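Local coordinates for protein TbpB (Actinobacillus pleuropneumoniae, PDB 3HOL) that probably captures iron-loaded host transferrin at the bacterial surface, as the lipoprotein component of the transferrin receptor used for iron acquisition, at residues G55-P61 with Y104-N108; G87-D91 with V160-A164; V386-W392 with F453-S457; A402-E407 with K420-G426. All coordinates share one frame; numbering follows the deposited sequence.

Interaction 1: G55-P61 with Y104-N108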
loop_
_atom_site.group_PDB
_atom_site.type_symbol
_atom_site.label_atom_id
_atom_site.label_comp_id
_atom_site.label_asym_id
_atom_site.label_seq_id
_atom_site.Cartn_x
_atom_site.Cartn_y
_atom_site.Cartn_z
ATOM N N GLY A 55 -3.745 8.123 -7.714
ATOM C CA GLY A 55 -4.921 7.731 -6.910
ATOM C C GLY A 55 -6.111 8.685 -6.929
ATOM O O GLY A 55 -7.079 8.465 -6.194
ATOM N N ASN A 56 -6.067 9.730 -7.771
ATOM C CA ASN A 56 -7.160 10.714 -7.801
ATOM C C ASN A 56 -8.322 10.104 -8.551
ATOM O O ASN A 56 -8.195 9.789 -9.735
ATOM C CB ASN A 56 -6.696 12.050 -8.459
ATOM C CG ASN A 56 -7.837 13.107 -8.614
ATOM O OD1 ASN A 56 -9.025 12.862 -8.340
ATOM N ND2 ASN A 56 -7.442 14.314 -9.042
ATOM N N LEU A 57 -9.455 9.971 -7.867
ATOM C CA LEU A 57 -10.639 9.327 -8.433
ATOM C C LEU A 57 -11.326 10.115 -9.548
ATOM O O LEU A 57 -12.097 9.550 -10.325
ATOM C CB LEU A 57 -11.645 8.978 -7.336
ATOM C CG LEU A 57 -11.040 8.135 -6.179
ATOM C CD1 LEU A 57 -12.181 7.756 -5.252
ATOM C CD2 LEU A 57 -10.290 6.838 -6.673
ATOM N N ASP A 58 -11.034 11.402 -9.633
ATOM C CA ASP A 58 -11.620 12.233 -10.663
ATOM C C ASP A 58 -10.885 12.133 -11.968
ATOM O O ASP A 58 -11.421 12.536 -12.995
ATOM C CB ASP A 58 -11.679 13.680 -10.178
ATOM C CG ASP A 58 -12.757 13.864 -9.154
ATOM O OD1 ASP A 58 -13.872 13.365 -9.389
ATOM O OD2 ASP A 58 -12.494 14.453 -8.100
ATOM N N ASP A 59 -9.654 11.633 -11.938
ATOM C CA ASP A 59 -8.944 11.390 -13.188
ATOM C C ASP A 59 -9.112 9.941 -13.681
ATOM O O ASP A 59 -8.570 9.001 -13.074
ATOM C CB ASP A 59 -7.460 11.667 -13.012
ATOM C CG ASP A 59 -7.169 13.106 -12.607
ATOM O OD1 ASP A 59 -7.968 14.030 -12.902
ATOM O OD2 ASP A 59 -6.105 13.306 -12.000
ATOM N N VAL A 60 -9.814 9.767 -14.787
ATOM C CA VAL A 60 -9.974 8.464 -15.385
ATOM C C VAL A 60 -8.791 8.210 -16.343
ATOM O O VAL A 60 -8.380 9.135 -17.052
ATOM C CB VAL A 60 -11.328 8.400 -16.092
ATOM C CG1 VAL A 60 -11.606 7.051 -16.615
ATOM C CG2 VAL A 60 -12.441 8.736 -15.070
ATOM N N PRO A 61 -8.223 6.975 -16.350
ATOM C CA PRO A 61 -7.135 6.719 -17.284
ATOM C C PRO A 61 -7.517 7.067 -18.739
ATOM O O PRO A 61 -8.627 6.773 -19.167
ATOM C CB PRO A 61 -6.905 5.211 -17.157
ATOM C CG PRO A 61 -7.417 4.819 -15.846
ATOM C CD PRO A 61 -8.487 5.817 -15.462
ATOM N N TYR A 104 -10.374 -0.333 -16.155
ATOM C CA TYR A 104 -9.426 -0.027 -15.063
ATOM C C TYR A 104 -10.040 -0.151 -13.660
ATOM O O TYR A 104 -11.281 -0.172 -13.481
ATOM C CB TYR A 104 -8.909 1.403 -15.248
ATOM C CG TYR A 104 -9.971 2.428 -14.911
ATOM C CD1 TYR A 104 -10.023 3.010 -13.629
ATOM C CD2 TYR A 104 -10.961 2.759 -15.829
ATOM C CE1 TYR A 104 -11.030 3.898 -13.291
ATOM C CE2 TYR A 104 -11.950 3.662 -15.507
ATOM C CZ TYR A 104 -11.987 4.206 -14.222
ATOM O OH TYR A 104 -12.967 5.101 -13.874
ATOM N N TYR A 105 -9.180 -0.264 -12.659
ATOM C CA TYR A 105 -9.573 0.148 -11.292
ATOM C C TYR A 105 -8.468 0.979 -10.718
ATOM O O TYR A 105 -7.295 0.820 -11.109
ATOM C CB TYR A 105 -9.825 -1.051 -10.375
ATOM C CG TYR A 105 -8.571 -1.693 -9.747
ATOM C CD1 TYR A 105 -8.104 -1.296 -8.475
ATOM C CD2 TYR A 105 -7.909 -2.742 -10.395
ATOM C CE1 TYR A 105 -6.948 -1.886 -7.891
ATOM C CE2 TYR A 105 -6.773 -3.377 -9.807
ATOM C CZ TYR A 105 -6.322 -2.934 -8.537
ATOM O OH TYR A 105 -5.228 -3.503 -7.964
ATOM N N LYS A 106 -8.815 1.811 -9.728
ATOM C CA LYS A 106 -7.804 2.473 -8.931
ATOM C C LYS A 106 -8.349 2.820 -7.554
ATOM O O LYS A 106 -9.573 2.756 -7.312
ATOM C CB LYS A 106 -7.335 3.753 -9.630
ATOM C CG LYS A 106 -8.515 4.757 -9.854
ATOM C CD LYS A 106 -8.040 6.199 -10.037
ATOM C CE LYS A 106 -7.393 6.440 -11.350
ATOM N NZ LYS A 106 -6.758 7.820 -11.388
ATOM N N GLY A 107 -7.431 3.156 -6.660
ATOM C CA GLY A 107 -7.764 3.604 -5.300
ATOM C C GLY A 107 -6.700 4.511 -4.719
ATOM O O GLY A 107 -5.562 4.555 -5.209
ATOM N N ASN A 108 -7.046 5.225 -3.646
ATOM C CA ASN A 108 -6.033 5.946 -2.897
ATOM C C ASN A 108 -6.175 5.601 -1.422
ATOM O O ASN A 108 -7.177 4.999 -1.019
ATOM C CB ASN A 108 -6.183 7.469 -3.088
ATOM C CG ASN A 108 -7.544 7.976 -2.658
ATOM O OD1 ASN A 108 -7.867 7.979 -1.483
ATOM N ND2 ASN A 108 -8.359 8.406 -3.632
#
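Lys106 extends from strand 101-107 into the type I beta turn of Asn56 to Asp59, plugging its ammonium group into the ring of carbonyls on that loop. NZ donates to Asp59 O at 2.7 Å, in the carbonyl plane. It also donates to Asn56 O at 2.9 Å, this time from above the plane, while the turn's own Asp59 N reaches that oxygen from the opposite face. Asn54 O is a third acceptor for NZ. The lysine side chain starts with CG between its backbone N and carbonyl carbon (chi1 60°) and bends at chi3, which brings CE to 3.3 Å from Asp59 O.

To one side of the lysine, Asn108 ND2 gives a straight bond to Gly55 O (2.9 Å, 166°), with the acceptor in the amide plane; Leu57 crosses that amide at about a right angle. To the other side, Pro61 lies over the Tyr104 ring, CD sitting 3.6 Å above its centre in a CH-pi contact, and Val60 CG1 packs obliquely on CE2.

Further out, Arg85 of the adjoining strand 84-91 holds Leu57 O, and Asn54 ND2 holds Asp59 OD2. The loop runs alongside strand 101-107, the middle strand of a five-stranded antiparallel sheet, in the opposite direction. An Asx turn sets its first bend: Asp58 N donates to Asn56 OD1 at 2.8 Å.

Interaction 2: G87-D91 with V160-A164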
loop_
_atom_site.group_PDB
_atom_site.type_symbol
_atom_site.label_atom_id
_atom_site.label_comp_id
_atom_site.label_asym_id
_atom_site.label_seq_id
_atom_site.Cartn_x
_atom_site.Cartn_y
_atom_site.Cartn_z
ATOM N N GLY A 87 -14.131 0.937 -13.660
ATOM C CA GLY A 87 -15.061 1.201 -14.779
ATOM C C GLY A 87 -14.371 1.086 -16.120
ATOM O O GLY A 87 -13.466 0.256 -16.303
ATOM N N TYR A 88 -14.829 1.887 -17.061
ATOM C CA TYR A 88 -14.294 1.814 -18.411
ATOM C C TYR A 88 -14.301 3.225 -19.010
ATOM O O TYR A 88 -14.975 4.127 -18.495
ATOM C CB TYR A 88 -15.159 0.861 -19.266
ATOM C CG TYR A 88 -16.666 1.117 -19.158
ATOM C CD1 TYR A 88 -17.279 2.206 -19.829
ATOM C CD2 TYR A 88 -17.472 0.293 -18.360
ATOM C CE1 TYR A 88 -18.664 2.452 -19.681
ATOM C CE2 TYR A 88 -18.869 0.512 -18.237
ATOM C CZ TYR A 88 -19.433 1.581 -18.908
ATOM O OH TYR A 88 -20.763 1.769 -18.782
ATOM N N VAL A 89 -13.549 3.385 -20.094
ATOM C CA VAL A 89 -13.464 4.611 -20.867
ATOM C C VAL A 89 -13.512 4.047 -22.292
ATOM O O VAL A 89 -12.534 3.483 -22.759
ATOM C CB VAL A 89 -12.104 5.363 -20.612
ATOM C CG1 VAL A 89 -11.896 6.570 -21.586
ATOM C CG2 VAL A 89 -12.017 5.841 -19.194
ATOM N N ILE A 90 -14.664 4.113 -22.950
ATOM C CA ILE A 90 -14.780 3.489 -24.279
ATOM C C ILE A 90 -15.487 4.380 -25.304
ATOM O O ILE A 90 -16.137 5.383 -24.952
ATOM C CB ILE A 90 -15.506 2.137 -24.250
ATOM C CG1 ILE A 90 -16.993 2.310 -23.848
ATOM C CG2 ILE A 90 -14.753 1.086 -23.346
ATOM C CD1 ILE A 90 -17.864 0.983 -23.807
ATOM N N ASP A 91 -15.322 4.024 -26.570
ATOM C CA ASP A 91 -16.139 4.608 -27.642
ATOM C C ASP A 91 -17.390 3.782 -27.737
ATOM O O ASP A 91 -17.325 2.600 -28.114
ATOM C CB ASP A 91 -15.368 4.556 -28.974
ATOM C CG ASP A 91 -15.978 5.467 -30.040
ATOM O OD1 ASP A 91 -17.172 5.796 -29.930
ATOM O OD2 ASP A 91 -15.241 5.874 -30.970
ATOM N N VAL A 160 -16.913 -5.176 -24.169
ATOM C CA VAL A 160 -16.770 -4.459 -22.891
ATOM C C VAL A 160 -18.105 -4.474 -22.135
ATOM O O VAL A 160 -19.156 -4.423 -22.768
ATOM C CB VAL A 160 -16.341 -2.996 -23.113
ATOM C CG1 VAL A 160 -15.844 -2.348 -21.806
ATOM C CG2 VAL A 160 -15.168 -2.925 -24.143
ATOM N N SER A 161 -18.069 -4.532 -20.795
ATOM C CA SER A 161 -19.309 -4.432 -19.993
ATOM C C SER A 161 -20.129 -3.182 -20.404
ATOM O O SER A 161 -21.362 -3.209 -20.398
ATOM C CB SER A 161 -18.996 -4.339 -18.490
ATOM O OG SER A 161 -17.926 -3.409 -18.283
ATOM N N GLY A 162 -19.433 -2.116 -20.786
ATOM C CA GLY A 162 -20.078 -0.868 -21.208
ATOM C C GLY A 162 -20.772 -0.951 -22.558
ATOM O O GLY A 162 -21.539 -0.063 -22.930
ATOM N N ASP A 163 -20.560 -2.051 -23.276
ATOM C CA ASP A 163 -21.394 -2.330 -24.465
ATOM C C ASP A 163 -22.776 -2.884 -24.141
ATOM O O ASP A 163 -23.626 -2.945 -25.032
ATOM C CB ASP A 163 -20.659 -3.295 -25.434
ATOM C CG ASP A 163 -19.357 -2.697 -25.977
ATOM O OD1 ASP A 163 -19.365 -1.491 -26.340
ATOM O OD2 ASP A 163 -18.330 -3.438 -26.072
ATOM N N ALA A 164 -23.017 -3.332 -22.899
ATOM C CA ALA A 164 -24.238 -4.108 -22.636
ATOM C C ALA A 164 -25.436 -3.161 -22.424
ATOM O O ALA A 164 -25.289 -2.100 -21.810
ATOM C CB ALA A 164 -24.058 -5.037 -21.392
#
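Ile90 and Tyr88, two residues apart on strand 84-91, press together onto the short 3-10 segment at Ser161 to Asp163. Ile90 sends its two branches to different partners. Ile90 CG2 meets Val160 tip to tip, 3.9 Å from Val160 CG1, while Ile90 CD1 settles against the backbone of Gly162, 3.7 Å from its carbonyl carbon, and against Asp163 OD1. With chi1 at 66°, Ile90 CG1 stands between the backbone N and the carbonyl carbon and carries CD1 out to that turn.

The Tyr88 ring gives a face to Gly162: CA lies 3.4 Å above the plane, offset toward the CZ rim, in a CH-pi contact. With no side chain at Gly162, ring and isoleucine methyl both come right down on the backbone.

Asp163 folds back so that OD2 accepts from Val160 N at 2.9 Å, closing the turn, and its OD1 makes a salt bridge with Lys100. Ser161 OG bonds to Asp127 and Phe128 of strand 119-133. Through Tyr88 and Ile90 the loop between strands 119-133 and 171-178 of the N-lobe barrel packs against strand 84-91, which pairs with strands 101-107 and 72-74 in the five-stranded sheet.

Interaction 3: V386-W392 with F453-S457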
loop_
_atom_site.group_PDB
_atom_site.type_symbol
_atom_site.label_atom_id
_atom_site.label_comp_id
_atom_site.label_asym_id
_atom_site.label_seq_id
_atom_site.Cartn_x
_atom_site.Cartn_y
_atom_site.Cartn_z
ATOM N N VAL A 386 17.130 18.319 15.317
ATOM C CA VAL A 386 16.644 19.205 16.355
ATOM C C VAL A 386 17.129 20.599 15.990
ATOM O O VAL A 386 18.295 20.765 15.634
ATOM C CB VAL A 386 17.121 18.799 17.762
ATOM C CG1 VAL A 386 16.462 19.695 18.808
ATOM C CG2 VAL A 386 16.797 17.306 18.084
ATOM N N SER A 387 16.233 21.587 16.065
ATOM C CA SER A 387 16.555 22.964 15.618
ATOM C C SER A 387 16.078 24.053 16.558
ATOM O O SER A 387 14.962 23.977 17.120
ATOM C CB SER A 387 15.960 23.255 14.231
ATOM O OG SER A 387 16.530 22.422 13.253
ATOM N N LYS A 388 16.919 25.086 16.687
ATOM C CA LYS A 388 16.570 26.298 17.403
ATOM C C LYS A 388 17.273 27.442 16.709
ATOM O O LYS A 388 16.992 27.695 15.536
ATOM C CB LYS A 388 17.015 26.206 18.851
ATOM C CG LYS A 388 15.875 25.961 19.768
ATOM C CD LYS A 388 15.328 27.222 20.334
ATOM C CE LYS A 388 15.478 27.207 21.834
ATOM N NZ LYS A 388 15.055 28.519 22.409
ATOM N N GLU A 389 18.204 28.116 17.395
ATOM C CA GLU A 389 19.133 29.042 16.681
ATOM C C GLU A 389 20.086 28.242 15.790
ATOM O O GLU A 389 20.492 28.691 14.715
ATOM C CB GLU A 389 19.937 29.905 17.655
ATOM C CG GLU A 389 19.105 30.796 18.506
ATOM C CD GLU A 389 18.743 30.172 19.836
ATOM O OE1 GLU A 389 18.783 28.929 19.965
ATOM O OE2 GLU A 389 18.406 30.928 20.766
ATOM N N ASN A 390 20.418 27.037 16.237
ATOM C CA ASN A 390 21.353 26.148 15.553
ATOM C C ASN A 390 20.627 24.892 15.047
ATOM O O ASN A 390 19.458 24.680 15.376
ATOM C CB ASN A 390 22.409 25.681 16.560
ATOM C CG ASN A 390 23.541 26.674 16.751
ATOM O OD1 ASN A 390 23.657 27.673 16.023
ATOM N ND2 ASN A 390 24.400 26.399 17.727
ATOM N N ASN A 391 21.329 24.048 14.290
ATOM C CA ASN A 391 20.842 22.693 13.958
ATOM C C ASN A 391 21.678 21.574 14.601
ATOM O O ASN A 391 22.879 21.758 14.843
ATOM C CB ASN A 391 20.810 22.458 12.439
ATOM C CG ASN A 391 19.849 23.374 11.733
ATOM O OD1 ASN A 391 18.691 23.552 12.154
ATOM N ND2 ASN A 391 20.318 23.970 10.631
ATOM N N TRP A 392 21.043 20.423 14.848
ATOM C CA TRP A 392 21.701 19.240 15.434
ATOM C C TRP A 392 21.057 18.023 14.791
ATOM O O TRP A 392 19.856 18.049 14.536
ATOM C CB TRP A 392 21.457 19.213 16.948
ATOM C CG TRP A 392 21.941 17.996 17.698
ATOM C CD1 TRP A 392 23.114 17.883 18.426
ATOM C CD2 TRP A 392 21.250 16.732 17.867
ATOM N NE1 TRP A 392 23.193 16.633 19.005
ATOM C CE2 TRP A 392 22.069 15.910 18.677
ATOM C CE3 TRP A 392 20.025 16.216 17.400
ATOM C CZ2 TRP A 392 21.709 14.593 19.025
ATOM C CZ3 TRP A 392 19.668 14.898 17.754
ATOM C CH2 TRP A 392 20.510 14.112 18.557
ATOM N N PHE A 453 19.509 20.117 26.410
ATOM C CA PHE A 453 20.832 19.900 25.844
ATOM C C PHE A 453 21.221 20.971 24.856
ATOM O O PHE A 453 20.342 21.657 24.295
ATOM C CB PHE A 453 20.990 18.478 25.253
ATOM C CG PHE A 453 20.223 18.219 23.974
ATOM C CD1 PHE A 453 20.855 18.344 22.727
ATOM C CD2 PHE A 453 18.909 17.769 24.006
ATOM C CE1 PHE A 453 20.172 18.078 21.531
ATOM C CE2 PHE A 453 18.212 17.484 22.802
ATOM C CZ PHE A 453 18.839 17.648 21.571
ATOM N N ALA A 454 22.535 21.113 24.661
ATOM C CA ALA A 454 23.103 22.170 23.813
ATOM C C ALA A 454 23.162 21.716 22.366
ATOM O O ALA A 454 23.632 20.626 22.086
ATOM C CB ALA A 454 24.501 22.606 24.317
ATOM N N LEU A 455 22.672 22.544 21.453
ATOM C CA LEU A 455 22.624 22.150 20.034
ATOM C C LEU A 455 23.979 22.161 19.321
ATOM O O LEU A 455 24.230 21.330 18.417
ATOM C CB LEU A 455 21.580 22.964 19.264
ATOM C CG LEU A 455 20.108 22.632 19.559
ATOM C CD1 LEU A 455 19.205 23.249 18.488
ATOM C CD2 LEU A 455 19.844 21.119 19.655
ATOM N N ASP A 456 24.849 23.086 19.714
ATOM C CA ASP A 456 26.243 23.033 19.277
ATOM C C ASP A 456 27.132 22.598 20.445
ATOM O O ASP A 456 27.278 23.325 21.437
ATOM C CB ASP A 456 26.693 24.370 18.694
ATOM C CG ASP A 456 27.932 24.239 17.813
ATOM O OD1 ASP A 456 28.229 23.116 17.333
ATOM O OD2 ASP A 456 28.606 25.267 17.589
ATOM N N SER A 457 27.694 21.393 20.332
ATOM C CA SER A 457 28.463 20.766 21.419
ATOM C C SER A 457 29.819 21.453 21.661
ATOM O O SER A 457 30.522 21.125 22.633
ATOM C CB SER A 457 28.640 19.247 21.163
#
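Leu455 buries more surface than any other residue here, laying its side chain on one face of the hairpin that joins strands 375-387 and 391-394, against Val386, Lys388, Asn390 and Trp392. At its base, CB lies 3.9 Å from Asn390 CB. CG stands anti to the carbonyl carbon (chi1 -72°), and beyond it the two methyls part, one to the turn and one to the paired strand residues. CD1 sits over the turn, 3.4 Å from both Lys388 N and Asn390 O, two atoms already hydrogen-bonded to each other. CD2 turns instead toward the paired residues Val386 and Trp392, reaching Trp392 CB at 3.7 Å and Val386 CG1 at 3.8 Å. The leucine's own carbonyl O comes to the edge of the indole, near its plane, by Trp392 CD1.

Phe453 continues the apolar surface. It points its edge at the face of Trp392, CE1 standing 4.0 Å above the ring; the planes meet at 64°, a T-shaped pair. Its CZ touches Val386 CG2, which comes in at the phenyl edge. Toward the outer end of the contact, Asn390 ND2 comes 3.2 Å from Asp456 CB, with amide and carboxylate planes nearly perpendicular.

On the hairpin's other side, Ser387 OG donates to Asn391 OD1 at 2.7 Å, bracing the two arms. No hydrogen bond crosses between the segments, so these two segments meet by apolar and aromatic packing. This is a beta hairpin covered by a long inter-strand loop at one end of the C-lobe barrel.

Interaction 4: A402-E407 with K420-G426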
loop_
_atom_site.group_PDB
_atom_site.type_symbol
_atom_site.label_atom_id
_atom_site.label_comp_id
_atom_site.label_asym_id
_atom_site.label_seq_id
_atom_site.Cartn_x
_atom_site.Cartn_y
_atom_site.Cartn_z
ATOM N N ALA A 402 29.267 4.047 21.599
ATOM C CA ALA A 402 29.427 5.490 21.542
ATOM C C ALA A 402 28.541 6.214 20.513
ATOM O O ALA A 402 28.580 7.445 20.417
ATOM C CB ALA A 402 30.924 5.855 21.303
ATOM N N GLY A 403 27.767 5.476 19.727
ATOM C CA GLY A 403 27.051 6.120 18.629
ATOM C C GLY A 403 25.720 6.748 19.022
ATOM O O GLY A 403 25.472 7.103 20.193
ATOM N N TYR A 404 24.868 6.875 18.009
ATOM C CA TYR A 404 23.492 7.372 18.160
ATOM C C TYR A 404 22.611 6.219 18.605
ATOM O O TYR A 404 21.831 5.660 17.815
ATOM C CB TYR A 404 23.012 7.961 16.845
ATOM C CG TYR A 404 23.762 9.221 16.465
ATOM C CD1 TYR A 404 23.467 10.455 17.081
ATOM C CD2 TYR A 404 24.770 9.187 15.509
ATOM C CE1 TYR A 404 24.177 11.604 16.755
ATOM C CE2 TYR A 404 25.485 10.326 15.175
ATOM C CZ TYR A 404 25.187 11.526 15.792
ATOM O OH TYR A 404 25.881 12.665 15.438
ATOM N N ARG A 405 22.767 5.854 19.872
ATOM C CA ARG A 405 22.128 4.687 20.448
ATOM C C ARG A 405 20.655 4.940 20.803
ATOM O O ARG A 405 20.281 6.039 21.209
ATOM C CB ARG A 405 22.855 4.294 21.736
ATOM C CG ARG A 405 24.337 3.881 21.558
ATOM C CD ARG A 405 25.118 4.306 22.800
ATOM N NE ARG A 405 25.510 5.728 22.757
ATOM C CZ ARG A 405 25.787 6.475 23.835
ATOM N NH1 ARG A 405 25.706 5.956 25.070
ATOM N NH2 ARG A 405 26.157 7.744 23.680
ATOM N N THR A 406 19.844 3.898 20.733
ATOM C CA THR A 406 18.565 3.948 21.426
ATOM C C THR A 406 18.470 2.700 22.266
ATOM O O THR A 406 19.053 1.673 21.915
ATOM C CB THR A 406 17.372 4.029 20.444
ATOM O OG1 THR A 406 17.399 2.891 19.574
ATOM C CG2 THR A 406 17.426 5.311 19.579
ATOM N N GLU A 407 17.755 2.788 23.381
ATOM C CA GLU A 407 17.535 1.662 24.288
ATOM C C GLU A 407 16.140 1.787 24.821
ATOM O O GLU A 407 15.676 2.895 25.082
ATOM C CB GLU A 407 18.486 1.718 25.490
ATOM C CG GLU A 407 19.946 1.847 25.104
ATOM C CD GLU A 407 20.882 2.005 26.318
ATOM O OE1 GLU A 407 20.401 2.335 27.433
ATOM O OE2 GLU A 407 22.101 1.829 26.101
ATOM N N LYS A 420 15.401 5.561 25.826
ATOM C CA LYS A 420 16.456 6.539 25.871
ATOM C C LYS A 420 17.015 6.718 24.488
ATOM O O LYS A 420 17.273 5.728 23.796
ATOM C CB LYS A 420 17.586 6.047 26.792
ATOM C CG LYS A 420 17.210 5.913 28.265
ATOM C CD LYS A 420 18.377 5.195 29.011
ATOM C CE LYS A 420 18.403 5.495 30.502
ATOM N NZ LYS A 420 17.093 5.162 31.133
ATOM N N LEU A 421 17.226 7.966 24.068
ATOM C CA LEU A 421 17.843 8.192 22.770
ATOM C C LEU A 421 19.044 9.076 22.957
ATOM O O LEU A 421 18.930 10.141 23.588
ATOM C CB LEU A 421 16.855 8.811 21.761
ATOM C CG LEU A 421 15.584 7.995 21.493
ATOM C CD1 LEU A 421 14.459 8.446 22.418
ATOM C CD2 LEU A 421 15.152 8.100 20.018
ATOM N N PHE A 422 20.174 8.660 22.384
ATOM C CA PHE A 422 21.505 9.245 22.714
ATOM C C PHE A 422 22.115 10.003 21.570
ATOM O O PHE A 422 21.936 9.624 20.414
ATOM C CB PHE A 422 22.511 8.142 23.132
ATOM C CG PHE A 422 22.253 7.584 24.504
ATOM C CD1 PHE A 422 22.849 8.171 25.632
ATOM C CD2 PHE A 422 21.382 6.508 24.690
ATOM C CE1 PHE A 422 22.587 7.689 26.891
ATOM C CE2 PHE A 422 21.113 6.025 25.959
ATOM C CZ PHE A 422 21.725 6.605 27.065
ATOM N N ASP A 423 22.854 11.069 21.912
ATOM C CA ASP A 423 23.780 11.713 20.991
ATOM C C ASP A 423 25.067 10.878 20.938
ATOM O O ASP A 423 25.353 10.099 21.873
ATOM C CB ASP A 423 24.105 13.134 21.466
ATOM C CG ASP A 423 24.838 13.953 20.410
ATOM O OD1 ASP A 423 25.048 13.428 19.311
ATOM O OD2 ASP A 423 25.180 15.115 20.694
ATOM N N LYS A 424 25.835 11.013 19.855
ATOM C CA LYS A 424 27.111 10.290 19.782
ATOM C C LYS A 424 28.067 10.810 20.907
ATOM O O LYS A 424 28.078 12.018 21.214
ATOM C CB LYS A 424 27.704 10.352 18.367
ATOM C CG LYS A 424 29.012 11.041 18.246
ATOM C CD LYS A 424 29.457 11.151 16.801
ATOM C CE LYS A 424 29.951 9.839 16.300
ATOM N NZ LYS A 424 30.959 10.129 15.239
ATOM N N ASN A 425 28.769 9.887 21.575
ATOM C CA ASN A 425 29.623 10.205 22.756
ATOM C C ASN A 425 28.864 10.746 23.971
ATOM O O ASN A 425 29.469 11.222 24.926
ATOM C CB ASN A 425 30.795 11.126 22.359
ATOM C CG ASN A 425 31.668 10.497 21.284
ATOM O OD1 ASN A 425 31.938 9.306 21.339
ATOM N ND2 ASN A 425 32.071 11.271 20.295
ATOM N N GLY A 426 27.534 10.661 23.945
ATOM C CA GLY A 426 26.713 11.262 24.986
ATOM C C GLY A 426 26.710 10.389 26.221
ATOM O O GLY A 426 26.598 9.158 26.119
HETATM O O HOH W 1 24.809 15.009 17.080
#
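Arg405 and Phe422 form the tight core at the open end of a beta hairpin, strands 405-411 and 416-421 of the C-lobe barrel. The guanidinium lies flat on the phenyl ring, centres 4.3 Å apart and planes at 23°. Bends at chi2 and chi3 turn the arginine back toward the preceding loop, where NE donates to Gly403 O at 2.9 Å. NH2 makes a nearly straight bond to a lone pair of Gly426 O (2.9 Å, 171°) and a weak one to Asp423 O. With bonds on NE and NH2 and a stack on one face, the group has little freedom to rotate.

Beneath it the strands pair antiparallel. Phe422 N donates to Arg405 O, and Glu407 and Lys420 form a hydrogen-bonded pair. Thr406 CG2 meets Leu421 CD2 at 3.6 Å on the buried face, which Trp382 of strand 375-387 also covers.

The other part is looser and faces solvent. The Lys420 side chain runs past Glu407 but its tip leads away; Lys424 does likewise after laying CB over the face of the Tyr404 ring. The exposed type II turn from Asp423 to Gly426 is nevertheless fastened by Asn425 N, which donates to Ala402 O at 2.7 Å. Asp423 lies alongside Tyr404; its OD2 is hydrogen-bonded to Trp392 NE1. The remaining oxygen, OD1, accepts from a water at 2.7 Å, and that same water accepts from Tyr404 OH.

How the interactions relate
The four contacts fall into two pairs, one in each lobe. Interactions 1 and 2 have centres 16 Å apart and cross along the chain; they share neighbouring strands 101-107 and 84-91, and interaction 2 ties that five-stranded sheet, probably the N-lobe handle, to the N-lobe barrel. Interactions 3 and 4 are also 16 Å apart. Interaction 4 is nested inside the loop that interaction 3 closes, both draw on the same C-lobe sheet, and Trp392 NE1 joins them through Asp423 OD2 at 3.0 Å. Interactions 1 and 2 both close before 3 and 4 open. Between the pairs, centres lie 44 to 60 Å apart; neither pair touches the other, and each belongs to a separate lobe.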